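Local structure of myosin-4 (Saccharomyces cerevisiae, 3MMI) at residues T97-I102 / W156-F160; I170-L175 / M226-L231; N299-A305 / M343-L347. The protein carries localized mRNAs such as the ASH1 transcript toward the yeast bud as a type V myosin motor recruited through SHE3, its globular tail being described here. Residues are numbered along the deposited sequence.

Contact 1 (T97-I102 / W156-F160); sequences TMLGGI and WLVKF
Two helical segments, 97-102 and 156-160, form a buried antiparallel helix pair of the all-helical globular tail (dilute domain) of this type V myosin: their axes make an angle of 167° and approach to 10.3 Å. The register is set by Thr97 opposite Phe160 (CA to CA 6.3 Å) and Gly101 opposite Trp156 (CA to CA 6.5 Å). The central polar link is the indole of Trp156, held in a t rotamer with chi2 near 88°, which donates from NE1 to Thr97 O at 2.6 Å with an N-H...O angle of 169°. That carbonyl is shared, because Gly101 N also donates to Thr97 O at 3.0 Å in the ordinary helical pattern; the buried indole donor is thus satisfied by an acceptor already used in the helix. Glycine at 101 lets the ring pack close against the helix backbone: its CA lies over one face of the indole, 3.1 Å from Trp156 NE1, and a CB here would clash. Thr97 is in the m rotamer, and its OG1 is hydrogen-bonded to Pro93 O and receives a weak bond from Lys159 NZ at 3.5 Å; Lys159 NZ has its stronger partner in Leu92 O. Apolar contacts fill the rest. Thr97 CG2 lies 4.1 Å from Phe160 CB, Met98 CB meets Phe160 CE1 at 3.6 Å, and Met98 SD sits obliquely 4.7 Å from the centroid of the Phe160 ring, a Met-aromatic contact, while Ile102 CG1 reaches Trp156 CZ2 at 3.9 Å. Around this pair, helix 185-204 packs on Met98 and Ile102 through Val201 and on Phe160 through Phe198, and helix 209-234 touches Leu157 and Val158.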
ATOM      1  N   THR A  97     -12.172  -1.377  -9.820  1.00 54.88           N
ATOM      2  CA  THR A  97     -11.313  -1.480  -8.646  1.00 51.71           C
ATOM      3  C   THR A  97     -10.867  -0.168  -7.991  1.00 49.71           C
ATOM      4  O   THR A  97     -10.831  -0.078  -6.784  1.00 46.54           O
ATOM      5  CB  THR A  97     -10.087  -2.308  -8.953  1.00 51.19           C
ATOM      6  OG1 THR A  97     -10.493  -3.605  -9.352  1.00 57.46           O
ATOM      7  CG2 THR A  97      -9.245  -2.452  -7.764  1.00 50.67           C
ATOM      8  N   MET A  98     -10.535   0.824  -8.810  1.00 47.74           N
ATOM      9  CA  MET A  98     -10.173   2.140  -8.343  1.00 47.31           C
ATOM     10  C   MET A  98     -11.312   2.807  -7.624  1.00 46.82           C
ATOM     11  O   MET A  98     -11.205   3.092  -6.455  1.00 45.25           O
ATOM     12  CB  MET A  98      -9.683   3.034  -9.466  1.00 46.61           C
ATOM     13  CG  MET A  98      -8.996   4.261  -8.952  1.00 46.02           C
ATOM     14  SD  MET A  98      -8.049   5.253 -10.079  1.00 52.89           S
ATOM     15  CE  MET A  98      -9.107   6.628 -10.196  1.00 50.70           C
ATOM     16  N   LEU A  99     -12.412   3.035  -8.324  1.00 46.30           N
ATOM     17  CA  LEU A  99     -13.549   3.748  -7.747  1.00 45.22           C
ATOM     18  C   LEU A  99     -14.126   2.995  -6.581  1.00 42.35           C
ATOM     19  O   LEU A  99     -14.354   3.571  -5.512  1.00 40.58           O
ATOM     20  CB  LEU A  99     -14.666   3.936  -8.780  1.00 45.88           C
ATOM     21  CG  LEU A  99     -14.449   5.001  -9.851  1.00 49.50           C
ATOM     22  CD1 LEU A  99     -15.736   5.174 -10.659  1.00 56.30           C
ATOM     23  CD2 LEU A  99     -14.105   6.280  -9.161  1.00 53.90           C
ATOM     24  N   GLY A 100     -14.396   1.719  -6.818  1.00 40.57           N
ATOM     25  CA  GLY A 100     -15.019   0.886  -5.817  1.00 38.43           C
ATOM     26  C   GLY A 100     -14.189   0.735  -4.546  1.00 34.60           C
ATOM     27  O   GLY A 100     -14.727   0.891  -3.447  1.00 34.54           O
ATOM     28  N   GLY A 101     -12.909   0.405  -4.713  1.00 32.88           N
ATOM     29  CA  GLY A 101     -11.948   0.335  -3.615  1.00 30.05           C
ATOM     30  C   GLY A 101     -11.972   1.599  -2.757  1.00 30.37           C
ATOM     31  O   GLY A 101     -12.211   1.577  -1.515  1.00 28.14           O
ATOM     32  N   ILE A 102     -11.849   2.722  -3.431  1.00 28.32           N
ATOM     33  CA  ILE A 102     -11.845   3.986  -2.736  1.00 30.01           C
ATOM     34  C   ILE A 102     -13.141   4.346  -2.043  1.00 29.22           C
ATOM     35  O   ILE A 102     -13.114   4.793  -0.921  1.00 28.14           O
ATOM     36  CB  ILE A 102     -11.409   5.147  -3.652  1.00 30.75           C
ATOM     37  CG1 ILE A 102      -9.936   4.964  -4.046  1.00 35.76           C
ATOM     38  CG2 ILE A 102     -11.471   6.461  -2.910  1.00 31.46           C
ATOM     39  CD1 ILE A 102      -9.545   5.793  -5.390  1.00 36.03           C
ATOM     40  N   TRP A 156      -6.531  -4.579  -1.234  1.00 30.70           N
ATOM     41  CA  TRP A 156      -7.061  -3.768  -2.348  1.00 30.66           C
ATOM     42  C   TRP A 156      -5.902  -2.970  -3.067  1.00 29.22           C
ATOM     43  O   TRP A 156      -5.765  -2.972  -4.302  1.00 29.43           O
ATOM     44  CB  TRP A 156      -8.239  -2.863  -1.939  1.00 27.19           C
ATOM     45  CG  TRP A 156      -8.489  -1.741  -2.953  1.00 27.39           C
ATOM     46  CD1 TRP A 156      -9.276  -1.794  -4.071  1.00 26.11           C
ATOM     47  CD2 TRP A 156      -7.887  -0.430  -2.954  1.00 26.43           C
ATOM     48  NE1 TRP A 156      -9.235  -0.571  -4.763  1.00 26.22           N
ATOM     49  CE2 TRP A 156      -8.379   0.270  -4.105  1.00 29.35           C
ATOM     50  CE3 TRP A 156      -7.014   0.230  -2.088  1.00 23.70           C
ATOM     51  CZ2 TRP A 156      -8.016   1.618  -4.396  1.00 28.03           C
ATOM     52  CZ3 TRP A 156      -6.631   1.562  -2.384  1.00 27.66           C
ATOM     53  CH2 TRP A 156      -7.123   2.229  -3.535  1.00 25.22           C
ATOM     54  N   LEU A 157      -5.067  -2.328  -2.282  1.00 28.50           N
ATOM     55  CA  LEU A 157      -4.019  -1.496  -2.824  1.00 28.67           C
ATOM     56  C   LEU A 157      -3.069  -2.268  -3.716  1.00 30.37           C
ATOM     57  O   LEU A 157      -2.686  -1.792  -4.798  1.00 31.80           O
ATOM     58  CB  LEU A 157      -3.229  -0.737  -1.746  1.00 27.35           C
ATOM     59  CG  LEU A 157      -2.233   0.350  -2.243  1.00 28.31           C
ATOM     60  CD1 LEU A 157      -2.842   1.374  -3.170  1.00 23.44           C
ATOM     61  CD2 LEU A 157      -1.527   1.053  -1.198  1.00 25.53           C
ATOM     62  N   VAL A 158      -2.682  -3.469  -3.304  1.00 30.76           N
ATOM     63  CA  VAL A 158      -1.745  -4.215  -4.169  1.00 30.30           C
ATOM     64  C   VAL A 158      -2.482  -4.604  -5.403  1.00 29.18           C
ATOM     65  O   VAL A 158      -1.947  -4.526  -6.505  1.00 28.27           O
ATOM     66  CB  VAL A 158      -1.046  -5.469  -3.480  1.00 30.96           C
ATOM     67  CG1 VAL A 158      -0.495  -5.067  -2.116  1.00 30.14           C
ATOM     68  CG2 VAL A 158      -2.086  -6.614  -3.338  1.00 41.38           C
ATOM     69  N   LYS A 159      -3.712  -5.071  -5.257  1.00 30.04           N
ATOM     70  CA  LYS A 159      -4.471  -5.459  -6.480  1.00 30.10           C
ATOM     71  C   LYS A 159      -4.666  -4.232  -7.372  1.00 29.94           C
ATOM     72  O   LYS A 159      -4.432  -4.233  -8.620  1.00 26.86           O
ATOM     73  CB  LYS A 159      -5.815  -6.039  -6.126  1.00 31.24           C
ATOM     74  CG  LYS A 159      -6.631  -6.400  -7.344  1.00 30.44           C
ATOM     75  CD  LYS A 159      -7.965  -7.079  -6.902  1.00 37.92           C
ATOM     76  CE  LYS A 159      -9.093  -6.959  -8.012  1.00 42.76           C
ATOM     77  NZ  LYS A 159     -10.492  -6.561  -7.486  1.00 43.08           N
ATOM     78  N   PHE A 160      -5.059  -3.137  -6.729  1.00 29.48           N
ATOM     79  CA  PHE A 160      -5.179  -1.894  -7.494  1.00 27.39           C
ATOM     80  C   PHE A 160      -3.868  -1.533  -8.174  1.00 28.07           C
ATOM     81  O   PHE A 160      -3.828  -1.347  -9.409  1.00 27.64           O
ATOM     82  CB  PHE A 160      -5.636  -0.748  -6.630  1.00 26.95           C
ATOM     83  CG  PHE A 160      -5.615   0.529  -7.315  1.00 26.69           C
ATOM     84  CD1 PHE A 160      -6.276   0.691  -8.520  1.00 36.94           C
ATOM     85  CD2 PHE A 160      -4.920   1.596  -6.800  1.00 34.37           C
ATOM     86  CE1 PHE A 160      -6.272   1.906  -9.218  1.00 34.87           C
ATOM     87  CE2 PHE A 160      -4.900   2.860  -7.504  1.00 33.34           C
ATOM     88  CZ  PHE A 160      -5.585   2.981  -8.709  1.00 32.77           C
TER

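Contact 2 (I170-L175 / M226-L231); sequences IFDMVL and MLFNDL
This is apolar helix-helix packing within the all-helical dilute-type globular tail, joining the short helix 170-174 to helix 209-234. The segment axes cross at -72° with a closest approach of 10.7 Å, and the nearest CA pairs are Phe171-Leu227, 7.1 Å, and Leu175-Leu231, 6.9 Å. No hydrogen bond spans the two segments. Leu175 and Leu227, each with 69 Å² covered by the other segment, form the centre. Both take m,t rotamers; Leu175 CG lies 3.7 Å from Leu227 CD2, and Leu175 CD1 approaches Leu227 O to 3.5 Å. The same methyl of Leu227, CD2, also lies 3.7 Å from Val174 CG1 and 3.6 Å from Ile170 CG2, so one leucine touches three side chains of 170-175. Ile170 is next in buried area, at 43 Å². Its CG2 faces Met226, whose t chi1 directs the thioether toward segment 170-175. Phe171, chi1 t, lays its CD1 3.8 Å from Asp230 CB, and its ring makes a cation-pi contact with Lys234. Helix 240-257 closes in through Val246, which touches Val174 and Leu175, while Ile271 of helix 269-279 packs on Leu227. The shortest approach between the segments is Ile170 CG2 to Met226 CE, 3.2 Å.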
ATOM      1  N   ILE A 170       4.874   1.199 -15.958  1.00 26.64           N
ATOM      2  CA  ILE A 170       5.941   1.703 -15.130  1.00 27.87           C
ATOM      3  C   ILE A 170       7.314   1.137 -15.481  1.00 25.94           C
ATOM      4  O   ILE A 170       8.291   1.889 -15.546  1.00 27.03           O
ATOM      5  CB  ILE A 170       5.651   1.604 -13.606  1.00 31.65           C
ATOM      6  CG1 ILE A 170       5.075   2.954 -13.082  1.00 41.31           C
ATOM      7  CG2 ILE A 170       6.940   1.619 -12.814  1.00 25.60           C
ATOM      8  CD1 ILE A 170       3.637   2.977 -12.852  1.00 33.09           C
ATOM      9  N   PHE A 171       7.379  -0.135 -15.790  1.00 23.61           N
ATOM     10  CA  PHE A 171       8.578  -0.729 -16.241  1.00 22.48           C
ATOM     11  C   PHE A 171       9.240  -0.052 -17.455  1.00 25.42           C
ATOM     12  O   PHE A 171      10.426   0.309 -17.411  1.00 26.03           O
ATOM     13  CB  PHE A 171       8.423  -2.257 -16.476  1.00 23.51           C
ATOM     14  CG  PHE A 171       9.707  -2.875 -16.973  1.00 24.50           C
ATOM     15  CD1 PHE A 171      10.708  -3.231 -16.070  1.00 25.31           C
ATOM     16  CD2 PHE A 171       9.976  -2.955 -18.325  1.00 25.17           C
ATOM     17  CE1 PHE A 171      11.989  -3.758 -16.543  1.00 26.95           C
ATOM     18  CE2 PHE A 171      11.225  -3.438 -18.810  1.00 27.81           C
ATOM     19  CZ  PHE A 171      12.225  -3.888 -17.939  1.00 24.42           C
ATOM     20  N   ASP A 172       8.507   0.070 -18.565  1.00 27.59           N
ATOM     21  CA  ASP A 172       9.017   0.690 -19.799  1.00 29.78           C
ATOM     22  C   ASP A 172       9.324   2.114 -19.658  1.00 27.21           C
ATOM     23  O   ASP A 172      10.181   2.597 -20.352  1.00 31.26           O
ATOM     24  CB  ASP A 172       8.065   0.570 -21.006  1.00 30.75           C
ATOM     25  CG  ASP A 172       8.085  -0.817 -21.627  1.00 37.64           C
ATOM     26  OD1 ASP A 172       9.132  -1.470 -21.556  1.00 37.49           O
ATOM     27  OD2 ASP A 172       7.028  -1.268 -22.169  1.00 45.42           O
ATOM     28  N   MET A 173       8.650   2.782 -18.751  1.00 26.36           N
ATOM     29  CA  MET A 173       8.879   4.215 -18.475  1.00 24.23           C
ATOM     30  C   MET A 173      10.186   4.401 -17.714  1.00 22.79           C
ATOM     31  O   MET A 173      10.856   5.368 -17.890  1.00 21.45           O
ATOM     32  CB  MET A 173       7.673   4.687 -17.627  1.00 26.90           C
ATOM     33  CG  MET A 173       7.287   6.113 -17.769  1.00 31.55           C
ATOM     34  SD  MET A 173       5.969   6.602 -16.708  1.00 33.42           S
ATOM     35  CE  MET A 173       5.291   5.071 -16.085  1.00 57.70           C
ATOM     36  N   VAL A 174      10.529   3.463 -16.805  1.00 24.14           N
ATOM     37  CA  VAL A 174      11.534   3.775 -15.771  1.00 20.33           C
ATOM     38  C   VAL A 174      12.751   2.963 -15.967  1.00 19.07           C
ATOM     39  O   VAL A 174      13.834   3.544 -15.933  1.00 20.79           O
ATOM     40  CB  VAL A 174      11.020   3.586 -14.301  1.00 23.00           C
ATOM     41  CG1 VAL A 174      12.189   3.683 -13.307  1.00 17.17           C
ATOM     42  CG2 VAL A 174       9.886   4.460 -13.983  1.00 15.24           C
ATOM     43  N   LEU A 175      12.622   1.654 -16.183  1.00 20.78           N
ATOM     44  CA  LEU A 175      13.742   0.708 -16.126  1.00 21.56           C
ATOM     45  C   LEU A 175      14.300   0.209 -17.474  1.00 26.43           C
ATOM     46  O   LEU A 175      15.433  -0.371 -17.503  1.00 26.31           O
ATOM     47  CB  LEU A 175      13.254  -0.525 -15.349  1.00 20.90           C
ATOM     48  CG  LEU A 175      12.972  -0.306 -13.884  1.00 18.94           C
ATOM     49  CD1 LEU A 175      12.552  -1.600 -13.253  1.00 14.81           C
ATOM     50  CD2 LEU A 175      14.334   0.314 -13.232  1.00 15.03           C
ATOM     51  N   MET A 226       7.957  -3.236  -6.887  1.00 23.63           N
ATOM     52  CA  MET A 226       7.846  -3.636  -8.321  1.00 22.78           C
ATOM     53  C   MET A 226       9.080  -3.229  -9.097  1.00 20.32           C
ATOM     54  O   MET A 226       9.636  -3.943  -9.943  1.00 21.09           O
ATOM     55  CB  MET A 226       6.649  -2.938  -8.888  1.00 24.11           C
ATOM     56  CG  MET A 226       6.378  -3.300 -10.294  1.00 33.74           C
ATOM     57  SD  MET A 226       5.713  -1.889 -11.149  1.00 48.85           S
ATOM     58  CE  MET A 226       7.077  -1.565 -12.244  1.00 47.38           C
ATOM     59  N   LEU A 227       9.563  -2.039  -8.782  1.00 18.80           N
ATOM     60  CA  LEU A 227      10.701  -1.543  -9.527  1.00 17.56           C
ATOM     61  C   LEU A 227      11.975  -2.285  -9.145  1.00 16.61           C
ATOM     62  O   LEU A 227      12.741  -2.712  -9.975  1.00 14.85           O
ATOM     63  CB  LEU A 227      10.924  -0.050  -9.338  1.00 16.37           C
ATOM     64  CG  LEU A 227      10.007   0.896 -10.137  1.00 25.04           C
ATOM     65  CD1 LEU A 227      10.179   2.287  -9.600  1.00 18.77           C
ATOM     66  CD2 LEU A 227      10.294   0.938 -11.600  1.00 13.39           C
ATOM     67  N   PHE A 228      12.187  -2.449  -7.848  1.00 17.83           N
ATOM     68  CA  PHE A 228      13.359  -3.216  -7.410  1.00 17.43           C
ATOM     69  C   PHE A 228      13.277  -4.698  -7.968  1.00 17.36           C
ATOM     70  O   PHE A 228      14.293  -5.162  -8.433  1.00 17.60           O
ATOM     71  CB  PHE A 228      13.444  -3.311  -5.903  1.00 15.86           C
ATOM     72  CG  PHE A 228      14.603  -4.069  -5.443  1.00 18.61           C
ATOM     73  CD1 PHE A 228      15.879  -3.463  -5.452  1.00 15.62           C
ATOM     74  CD2 PHE A 228      14.464  -5.405  -5.040  1.00 15.44           C
ATOM     75  CE1 PHE A 228      16.952  -4.167  -5.085  1.00 19.69           C
ATOM     76  CE2 PHE A 228      15.527  -6.108  -4.583  1.00 17.70           C
ATOM     77  CZ  PHE A 228      16.797  -5.542  -4.565  1.00 18.23           C
ATOM     78  N   ASN A 229      12.148  -5.383  -7.826  1.00 16.79           N
ATOM     79  CA  ASN A 229      12.001  -6.794  -8.261  1.00 18.15           C
ATOM     80  C   ASN A 229      12.268  -6.878  -9.774  1.00 18.12           C
ATOM     81  O   ASN A 229      12.992  -7.751 -10.262  1.00 16.18           O
ATOM     82  CB  ASN A 229      10.599  -7.295  -7.888  1.00 13.89           C
ATOM     83  CG  ASN A 229      10.459  -7.549  -6.401  1.00 14.90           C
ATOM     84  OD1 ASN A 229      11.409  -7.423  -5.667  1.00 16.73           O
ATOM     85  ND2 ASN A 229       9.245  -7.954  -5.956  1.00 15.19           N
ATOM     86  N   ASP A 230      11.722  -5.921 -10.535  1.00 19.35           N
ATOM     87  CA  ASP A 230      11.976  -5.922 -11.994  1.00 19.50           C
ATOM     88  C   ASP A 230      13.361  -5.555 -12.349  1.00 19.36           C
ATOM     89  O   ASP A 230      13.914  -5.999 -13.402  1.00 18.12           O
ATOM     90  CB  ASP A 230      11.035  -4.993 -12.739  1.00 18.01           C
ATOM     91  CG  ASP A 230       9.602  -5.510 -12.785  1.00 23.50           C
ATOM     92  OD1 ASP A 230       9.352  -6.684 -12.400  1.00 26.16           O
ATOM     93  OD2 ASP A 230       8.690  -4.677 -13.129  1.00 27.05           O
ATOM     94  N   LEU A 231      13.985  -4.728 -11.515  1.00 17.71           N
ATOM     95  CA  LEU A 231      15.383  -4.409 -11.815  1.00 19.04           C
ATOM     96  C   LEU A 231      16.223  -5.719 -11.758  1.00 22.14           C
ATOM     97  O   LEU A 231      17.102  -5.960 -12.671  1.00 22.00           O
ATOM     98  CB  LEU A 231      15.935  -3.419 -10.801  1.00 18.54           C
ATOM     99  CG  LEU A 231      17.452  -3.252 -10.874  1.00 17.77           C
ATOM    100  CD1 LEU A 231      17.822  -2.304 -12.063  1.00 23.47           C
ATOM    101  CD2 LEU A 231      18.087  -2.684  -9.565  1.00 20.13           C
TER

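Contact 3 (N299-A305 / M343-L347); sequences NPAQIQA and MEIML
A capping box starts helix 300-308, and the irregular segment 343-347 passes beside that helix start. Asn299 occupies the N-cap with phi/psi of -82/177° and a p chi1, which brings Asn299 OD1 to Gln302 N at 2.8 Å and, more weakly, to Ala301 N at 3.1 Å. Gln302 reciprocates: its OE1 accepts from Asn299 N at 2.7 Å. The amide groups of the two box side chains then have their nitrogens left to donate across to the other segment. Asn299 ND2 gives a hydrogen bond to Glu344 O at 3.0 Å, and Gln302 NE2 to Ile345 O at 2.9 Å, both with N-H...O angles of 163°. The nearest CA pair, Gln302 and Ile345 at 5.1 Å, fits these bonds to successive carbonyls. Segment 343-347 has no regular helix or strand. Met343, with chi1 and chi2 both t, reaches over the first turn: Met343 CE lies 3.5 Å from Pro300 CD, and Met343 SD 3.8 Å from Ala301 CB. Ile345 adds CG1 at 3.7 Å from Ala301 CB and CG2 at 4.2 Å from Ala305 CB, and Leu347 CD2 comes to 3.4 Å from Gln302 NE2. Helix 322-338 packs on Pro300 through Val331 and Ile332, while Phe228 of helix 209-234 touches both Gln302 and Leu347. Each box amide thus works twice, its oxygen accepting a backbone NH at the helix start and its nitrogen donating to a carbonyl of the irregular segment, so the two parts are joined by directional bonds as well as by apolar contact.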
ATOM      1  N   ASN A 299      19.796  -6.329   1.659  1.00 16.58           N
ATOM      2  CA  ASN A 299      20.607  -7.356   2.294  1.00 12.26           C
ATOM      3  C   ASN A 299      21.789  -7.699   1.430  1.00 11.08           C
ATOM      4  O   ASN A 299      21.901  -7.285   0.276  1.00  9.20           O
ATOM      5  CB  ASN A 299      19.649  -8.541   2.765  1.00 14.94           C
ATOM      6  CG  ASN A 299      19.005  -9.185   1.666  1.00  8.30           C
ATOM      7  OD1 ASN A 299      19.629  -9.344   0.608  1.00 12.81           O
ATOM      8  ND2 ASN A 299      17.795  -9.681   1.917  1.00 13.06           N
ATOM      9  N   PRO A 300      22.659  -8.604   1.928  1.00 13.15           N
ATOM     10  CA  PRO A 300      23.768  -9.048   1.133  1.00 11.62           C
ATOM     11  C   PRO A 300      23.421  -9.783  -0.178  1.00  9.97           C
ATOM     12  O   PRO A 300      24.119  -9.547  -1.134  1.00  9.06           O
ATOM     13  CB  PRO A 300      24.573  -9.892   2.117  1.00 14.15           C
ATOM     14  CG  PRO A 300      24.210  -9.307   3.483  1.00 14.50           C
ATOM     15  CD  PRO A 300      22.686  -9.188   3.278  1.00 12.57           C
ATOM     16  N   ALA A 301      22.323 -10.547  -0.241  1.00 11.98           N
ATOM     17  CA  ALA A 301      21.968 -11.344  -1.467  1.00 11.12           C
ATOM     18  C   ALA A 301      21.457 -10.279  -2.470  1.00 12.67           C
ATOM     19  O   ALA A 301      21.658 -10.399  -3.663  1.00 14.15           O
ATOM     20  CB  ALA A 301      20.918 -12.338  -1.159  1.00  7.36           C
ATOM     21  N   GLN A 302      20.714  -9.266  -1.972  1.00 13.00           N
ATOM     22  CA  GLN A 302      20.166  -8.168  -2.861  1.00 10.48           C
ATOM     23  C   GLN A 302      21.279  -7.404  -3.466  1.00 11.01           C
ATOM     24  O   GLN A 302      21.352  -7.147  -4.655  1.00  9.88           O
ATOM     25  CB  GLN A 302      19.244  -7.288  -2.065  1.00 13.58           C
ATOM     26  CG  GLN A 302      17.889  -7.958  -1.798  1.00 10.25           C
ATOM     27  CD  GLN A 302      17.066  -7.201  -0.808  1.00 13.33           C
ATOM     28  OE1 GLN A 302      17.614  -6.622   0.106  1.00 18.54           O
ATOM     29  NE2 GLN A 302      15.756  -7.376  -0.846  1.00 13.89           N
ATOM     30  N   ILE A 303      22.277  -7.096  -2.654  1.00 14.20           N
ATOM     31  CA  ILE A 303      23.398  -6.375  -3.167  1.00 13.62           C
ATOM     32  C   ILE A 303      24.206  -7.222  -4.113  1.00 15.55           C
ATOM     33  O   ILE A 303      24.706  -6.708  -5.167  1.00 17.04           O
ATOM     34  CB  ILE A 303      24.348  -5.867  -2.021  1.00 14.46           C
ATOM     35  CG1 ILE A 303      23.656  -4.916  -1.077  1.00 14.93           C
ATOM     36  CG2 ILE A 303      25.664  -5.303  -2.578  1.00  7.78           C
ATOM     37  CD1 ILE A 303      24.482  -4.581   0.094  1.00 15.27           C
ATOM     38  N   GLN A 304      24.448  -8.465  -3.758  1.00 15.75           N
ATOM     39  CA  GLN A 304      25.069  -9.407  -4.725  1.00 14.57           C
ATOM     40  C   GLN A 304      24.285  -9.545  -5.974  1.00 13.11           C
ATOM     41  O   GLN A 304      24.880  -9.590  -7.085  1.00 15.56           O
ATOM     42  CB  GLN A 304      25.298 -10.794  -4.003  1.00 14.93           C
ATOM     43  CG  GLN A 304      26.155 -11.708  -4.868  1.00 20.21           C
ATOM     44  CD  GLN A 304      25.980 -13.176  -4.511  1.00 13.10           C
ATOM     45  OE1 GLN A 304      24.900 -13.655  -4.312  1.00 17.70           O
ATOM     46  NE2 GLN A 304      27.061 -13.793  -4.290  1.00 12.81           N
ATOM     47  N   ALA A 305      22.973  -9.677  -5.860  1.00 13.49           N
ATOM     48  CA  ALA A 305      22.173  -9.826  -7.125  1.00 16.86           C
ATOM     49  C   ALA A 305      22.453  -8.684  -8.083  1.00 19.09           C
ATOM     50  O   ALA A 305      22.489  -8.794  -9.337  1.00 21.17           O
ATOM     51  CB  ALA A 305      20.711  -9.876  -6.803  1.00 13.73           C
ATOM     52  N   MET A 343      16.892 -15.469   3.405  1.00 24.57           N
ATOM     53  CA  MET A 343      17.272 -14.118   3.069  1.00 23.47           C
ATOM     54  C   MET A 343      16.745 -13.796   1.622  1.00 22.67           C
ATOM     55  O   MET A 343      17.405 -14.148   0.637  1.00 18.68           O
ATOM     56  CB  MET A 343      18.802 -14.018   3.158  1.00 22.14           C
ATOM     57  CG  MET A 343      19.357 -12.577   2.772  1.00 19.14           C
ATOM     58  SD  MET A 343      21.152 -12.453   2.604  1.00 27.58           S
ATOM     59  CE  MET A 343      21.652 -12.362   4.416  1.00 14.87           C
ATOM     60  N   GLU A 344      15.536 -13.194   1.559  1.00 22.29           N
ATOM     61  CA  GLU A 344      14.779 -13.013   0.349  1.00 23.04           C
ATOM     62  C   GLU A 344      15.469 -12.003  -0.505  1.00 22.02           C
ATOM     63  O   GLU A 344      15.912 -10.985  -0.006  1.00 24.23           O
ATOM     64  CB  GLU A 344      13.376 -12.475   0.634  1.00 24.08           C
ATOM     65  CG  GLU A 344      12.595 -13.107   1.797  1.00 32.66           C
ATOM     66  CD  GLU A 344      12.043 -14.430   1.404  1.00 44.74           C
ATOM     67  OE1 GLU A 344      12.228 -14.768   0.191  1.00 42.84           O
ATOM     68  OE2 GLU A 344      11.436 -15.111   2.307  1.00 48.88           O
ATOM     69  N   ILE A 345      15.628 -12.254  -1.781  1.00 19.94           N
ATOM     70  CA  ILE A 345      16.062 -11.238  -2.679  1.00 19.88           C
ATOM     71  C   ILE A 345      14.861 -10.362  -3.153  1.00 22.58           C
ATOM     72  O   ILE A 345      14.969  -9.115  -3.016  1.00 16.19           O
ATOM     73  CB  ILE A 345      16.776 -11.783  -3.856  1.00 20.34           C
ATOM     74  CG1 ILE A 345      18.053 -12.482  -3.429  1.00 18.25           C
ATOM     75  CG2 ILE A 345      17.077 -10.774  -4.889  1.00 20.23           C
ATOM     76  CD1 ILE A 345      18.850 -13.112  -4.668  1.00 21.03           C
ATOM     77  N   MET A 346      13.738 -10.994  -3.598  1.00 22.50           N
ATOM     78  CA  MET A 346      12.522 -10.261  -3.940  1.00 23.16           C
ATOM     79  C   MET A 346      12.020  -9.568  -2.703  1.00 21.71           C
ATOM     80  O   MET A 346      12.048 -10.117  -1.610  1.00 22.00           O
ATOM     81  CB  MET A 346      11.453 -11.241  -4.537  1.00 21.93           C
ATOM     82  CG  MET A 346      12.045 -12.035  -5.669  1.00 24.17           C
ATOM     83  SD  MET A 346      12.008 -11.028  -7.157  1.00 38.92           S
ATOM     84  CE  MET A 346      13.656 -10.584  -7.281  1.00 43.48           C
ATOM     85  N   LEU A 347      11.430  -8.402  -2.907  1.00 23.43           N
ATOM     86  CA  LEU A 347      10.538  -7.724  -1.877  1.00 23.76           C
ATOM     87  C   LEU A 347       9.073  -8.039  -2.093  1.00 21.45           C
ATOM     88  O   LEU A 347       8.742  -8.418  -3.170  1.00 20.10           O
ATOM     89  CB  LEU A 347      10.675  -6.174  -2.023  1.00 23.07           C
ATOM     90  CG  LEU A 347      12.103  -5.651  -2.004  1.00 26.48           C
ATOM     91  CD1 LEU A 347      12.239  -4.135  -2.379  1.00 22.91           C
ATOM     92  CD2 LEU A 347      12.741  -5.900  -0.551  1.00 22.87           C
TER

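Overall arrangement
Contacts 1 and 2 are buried helix-helix joints, whereas contact 3, with two of nine touching residues buried, lies farther out, its centre about 21 Å from the centre of the chain, against about 10 and 17 Å for the centres of contacts 1 and 2. Their chemistry differs as well: contact 1 places a tryptophan-to-carbonyl hydrogen bond inside apolar packing, contact 2 has no hydrogen bond between its segments, and contact 3 combines side-chain amide bonds to an irregular segment with apolar contacts of Met343 and Ile345. Contacts 1 and 2 follow in series through helices 132-168 and 170-174 without touching. Contacts 2 and 3 touch: Asn229 ND2 lies 2.9 Å from Leu347 O, and Phe228 packs against Leu347.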